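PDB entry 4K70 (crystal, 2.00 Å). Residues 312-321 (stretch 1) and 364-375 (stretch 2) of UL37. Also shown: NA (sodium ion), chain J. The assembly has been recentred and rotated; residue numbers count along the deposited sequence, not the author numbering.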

# COMPACT_ATOMS: atom_id res chain seq x y z
N ASP A 312 -1.22 -14.92 -29.76
CA ASP A 312 -1.22 -15.88 -30.86
C ASP A 312 0.16 -15.92 -31.52
O ASP A 312 0.33 -15.48 -32.65
CB ASP A 312 -2.28 -15.52 -31.89
CG ASP A 312 -2.63 -16.69 -32.80
OD1 ASP A 312 -1.98 -17.75 -32.69
OD2 ASP A 312 -3.55 -16.54 -33.63
N LEU A 313 1.13 -16.47 -30.80
CA LEU A 313 2.54 -16.29 -31.13
C LEU A 313 2.96 -17.02 -32.40
O LEU A 313 4.00 -16.69 -33.01
CB LEU A 313 3.40 -16.72 -29.95
CG LEU A 313 3.22 -15.86 -28.69
CD1 LEU A 313 4.01 -16.44 -27.53
CD2 LEU A 313 3.66 -14.44 -28.97
N ASP A 314 2.18 -18.01 -32.81
CA ASP A 314 2.50 -18.74 -34.03
C ASP A 314 2.24 -17.89 -35.25
O ASP A 314 2.85 -18.11 -36.29
CB ASP A 314 1.69 -20.04 -34.11
CG ASP A 314 2.18 -21.08 -33.12
OD1 ASP A 314 3.41 -21.13 -32.90
OD2 ASP A 314 1.35 -21.83 -32.57
N HIS A 315 1.34 -16.93 -35.13
CA HIS A 315 0.87 -16.18 -36.30
C HIS A 315 1.36 -14.75 -36.28
O HIS A 315 1.66 -14.17 -37.32
CB HIS A 315 -0.66 -16.18 -36.35
CG HIS A 315 -1.25 -17.51 -36.69
ND1 HIS A 315 -1.47 -18.49 -35.75
CD2 HIS A 315 -1.66 -18.03 -37.88
CE1 HIS A 315 -1.99 -19.55 -36.34
NE2 HIS A 315 -2.11 -19.30 -37.63
N THR A 316 1.46 -14.19 -35.08
CA THR A 316 1.64 -12.75 -34.90
C THR A 316 2.67 -12.43 -33.83
O THR A 316 2.68 -13.04 -32.76
CB THR A 316 0.29 -12.12 -34.52
OG1 THR A 316 -0.57 -12.16 -35.66
CG2 THR A 316 0.45 -10.68 -34.04
N GLN A 317 3.54 -11.48 -34.14
CA GLN A 317 4.51 -10.98 -33.18
C GLN A 317 4.24 -9.49 -32.91
O GLN A 317 4.53 -8.63 -33.74
CB GLN A 317 5.94 -11.17 -33.71
CG GLN A 317 7.00 -10.76 -32.71
CD GLN A 317 6.83 -11.45 -31.37
OE1 GLN A 317 7.02 -12.67 -31.27
NE2 GLN A 317 6.44 -10.69 -30.35
N VAL A 318 3.65 -9.19 -31.75
CA VAL A 318 3.44 -7.80 -31.39
C VAL A 318 4.76 -7.19 -30.98
O VAL A 318 5.67 -7.88 -30.52
CB VAL A 318 2.41 -7.61 -30.24
CG1 VAL A 318 1.05 -8.11 -30.66
CG2 VAL A 318 2.89 -8.31 -28.98
N ASP A 319 4.88 -5.88 -31.16
CA ASP A 319 6.11 -5.20 -30.80
C ASP A 319 6.06 -4.67 -29.38
O ASP A 319 5.44 -3.65 -29.11
CB ASP A 319 6.36 -4.06 -31.78
CG ASP A 319 7.56 -3.22 -31.41
OD1 ASP A 319 8.48 -3.72 -30.72
OD2 ASP A 319 7.56 -2.05 -31.82
N ALA A 320 6.73 -5.36 -28.46
CA ALA A 320 6.79 -4.90 -27.09
C ALA A 320 8.13 -4.27 -26.70
O ALA A 320 8.37 -4.01 -25.53
CB ALA A 320 6.44 -6.05 -26.13
N THR A 321 9.00 -4.03 -27.68
CA THR A 321 10.31 -3.44 -27.37
C THR A 321 10.22 -2.09 -26.66
O THR A 321 10.88 -1.87 -25.65
CB THR A 321 11.19 -3.31 -28.62
OG1 THR A 321 10.54 -2.49 -29.59
CG2 THR A 321 11.43 -4.68 -29.22
N LEU A 364 12.87 -18.96 -27.06
CA LEU A 364 12.15 -17.73 -27.33
C LEU A 364 12.94 -16.88 -28.31
O LEU A 364 14.16 -16.89 -28.29
CB LEU A 364 11.99 -16.95 -26.04
CG LEU A 364 11.12 -17.61 -24.96
CD1 LEU A 364 10.96 -16.66 -23.78
CD2 LEU A 364 9.77 -18.00 -25.54
N THR A 365 12.24 -16.16 -29.18
CA THR A 365 12.87 -15.13 -29.98
C THR A 365 13.01 -13.85 -29.15
O THR A 365 12.32 -13.68 -28.13
CB THR A 365 12.02 -14.76 -31.19
OG1 THR A 365 10.83 -14.10 -30.74
CG2 THR A 365 11.68 -16.00 -32.02
N ASP A 366 13.86 -12.94 -29.61
CA ASP A 366 14.06 -11.69 -28.88
C ASP A 366 12.75 -10.90 -28.73
O ASP A 366 12.49 -10.29 -27.68
CB ASP A 366 15.13 -10.82 -29.54
CG ASP A 366 16.52 -11.38 -29.37
OD1 ASP A 366 16.77 -12.09 -28.36
OD2 ASP A 366 17.38 -11.11 -30.23
N ALA A 367 11.93 -10.89 -29.78
CA ALA A 367 10.67 -10.17 -29.72
C ALA A 367 9.72 -10.80 -28.69
O ALA A 367 8.98 -10.10 -27.99
CB ALA A 367 10.02 -10.10 -31.09
N GLN A 368 9.75 -12.12 -28.60
CA GLN A 368 8.94 -12.84 -27.62
C GLN A 368 9.44 -12.57 -26.20
O GLN A 368 8.65 -12.49 -25.26
CB GLN A 368 8.98 -14.34 -27.91
CG GLN A 368 8.10 -14.75 -29.10
CD GLN A 368 8.38 -16.17 -29.54
OE1 GLN A 368 9.28 -16.82 -29.02
NE2 GLN A 368 7.60 -16.66 -30.51
N ARG A 369 10.75 -12.45 -26.06
CA ARG A 369 11.36 -12.10 -24.78
C ARG A 369 10.86 -10.76 -24.26
O ARG A 369 10.58 -10.63 -23.08
CB ARG A 369 12.88 -12.05 -24.91
CG ARG A 369 13.54 -13.42 -24.93
CD ARG A 369 15.03 -13.30 -25.23
NE ARG A 369 15.69 -14.58 -25.02
CZ ARG A 369 16.10 -15.38 -25.99
NH1 ARG A 369 15.98 -15.01 -27.26
NH2 ARG A 369 16.68 -16.54 -25.69
N ALA A 370 10.73 -9.78 -25.16
CA ALA A 370 10.24 -8.45 -24.77
C ALA A 370 8.80 -8.52 -24.23
O ALA A 370 8.45 -7.83 -23.26
CB ALA A 370 10.30 -7.52 -25.94
N VAL A 371 7.96 -9.31 -24.89
CA VAL A 371 6.58 -9.51 -24.41
C VAL A 371 6.57 -10.25 -23.08
O VAL A 371 5.85 -9.88 -22.15
CB VAL A 371 5.74 -10.32 -25.41
CG1 VAL A 371 4.33 -10.54 -24.85
CG2 VAL A 371 5.68 -9.63 -26.78
N GLY A 372 7.38 -11.30 -22.99
CA GLY A 372 7.41 -12.10 -21.77
C GLY A 372 7.96 -11.33 -20.59
O GLY A 372 7.41 -11.38 -19.49
N CYS A 373 9.09 -10.66 -20.79
CA CYS A 373 9.66 -9.80 -19.76
C CYS A 373 8.65 -8.77 -19.27
O CYS A 373 8.47 -8.60 -18.07
CB CYS A 373 10.91 -9.09 -20.30
SG CYS A 373 12.35 -10.19 -20.32
N THR A 374 8.01 -8.07 -20.19
CA THR A 374 7.04 -7.06 -19.81
C THR A 374 5.89 -7.67 -19.00
O THR A 374 5.43 -7.09 -18.01
CB THR A 374 6.49 -6.32 -21.05
OG1 THR A 374 7.58 -5.76 -21.79
CG2 THR A 374 5.53 -5.19 -20.64
N ALA A 375 5.44 -8.85 -19.41
CA ALA A 375 4.30 -9.48 -18.76
C ALA A 375 4.68 -10.06 -17.40
O ALA A 375 3.91 -9.96 -16.44
CB ALA A 375 3.68 -10.56 -19.65
NA NA J . 3.87 -13.28 -38.22
O HOH W 1 5.95 -15.07 -32.02
O HOH W 2 8.93 -13.86 -32.67
O HOH W 3 8.52 -7.67 -28.90

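Segments distant in sequence need not hydrogen bond directly to pack specifically; apolar contact and ordered water can share the task. Two stretches of UL37 illustrate the principle. An irregular segment, 312-321, lies against a helix that begins at Asp366, and about 414 Å² is buried between them without a single direct hydrogen bond across the contact.

Gln317 covers the most surface. Its CA-to-CB bond points toward the helix, and the side chain bends (chi1 t, chi2 p) so that Gln317 NE2 donates to Val318 O of its own stretch at 2.9 Å. With this bond made, the amide lies over the first helical turn, where Gln317 CD lies 3.5 Å from Ala367 CB and Gln317 OE1 lies 3.2 Å from Gln368 CG. No protein atom of the helix donates to Gln317 OE1; two waters do. Water 1 donates to both Gln317 OE1 and Leu313 O and accepts from Gln368 NE2, each at 2.7 Å; water 2 links Gln317 OE1 to Thr365 OG1. The N-terminus of the helix is itself capped: Gln368 N donates to Thr365 OG1 (3.1 Å), a capping bond, while Thr365 N donates back to Gln368 OE1 (3.0 Å).

Further along, the chemistry turns apolar around Val371 and Ala320, whose CA atoms approach to 5.3 Å. At this close approach Ala320 CB points toward the helix and sits 3.7 Å from Val371 CG2 and 4.1 Å from Ala370 CB. The same Val371 methyl, CG2, also meets Val318 CG2 at 3.8 Å, so one branch of the valine touches both residues. Backbone polarity beside this patch is again met by solvent, since water 3 accepts from Ala320 N (3.0 Å) and donates to Ala367 O (2.6 Å), tying the two main chains together.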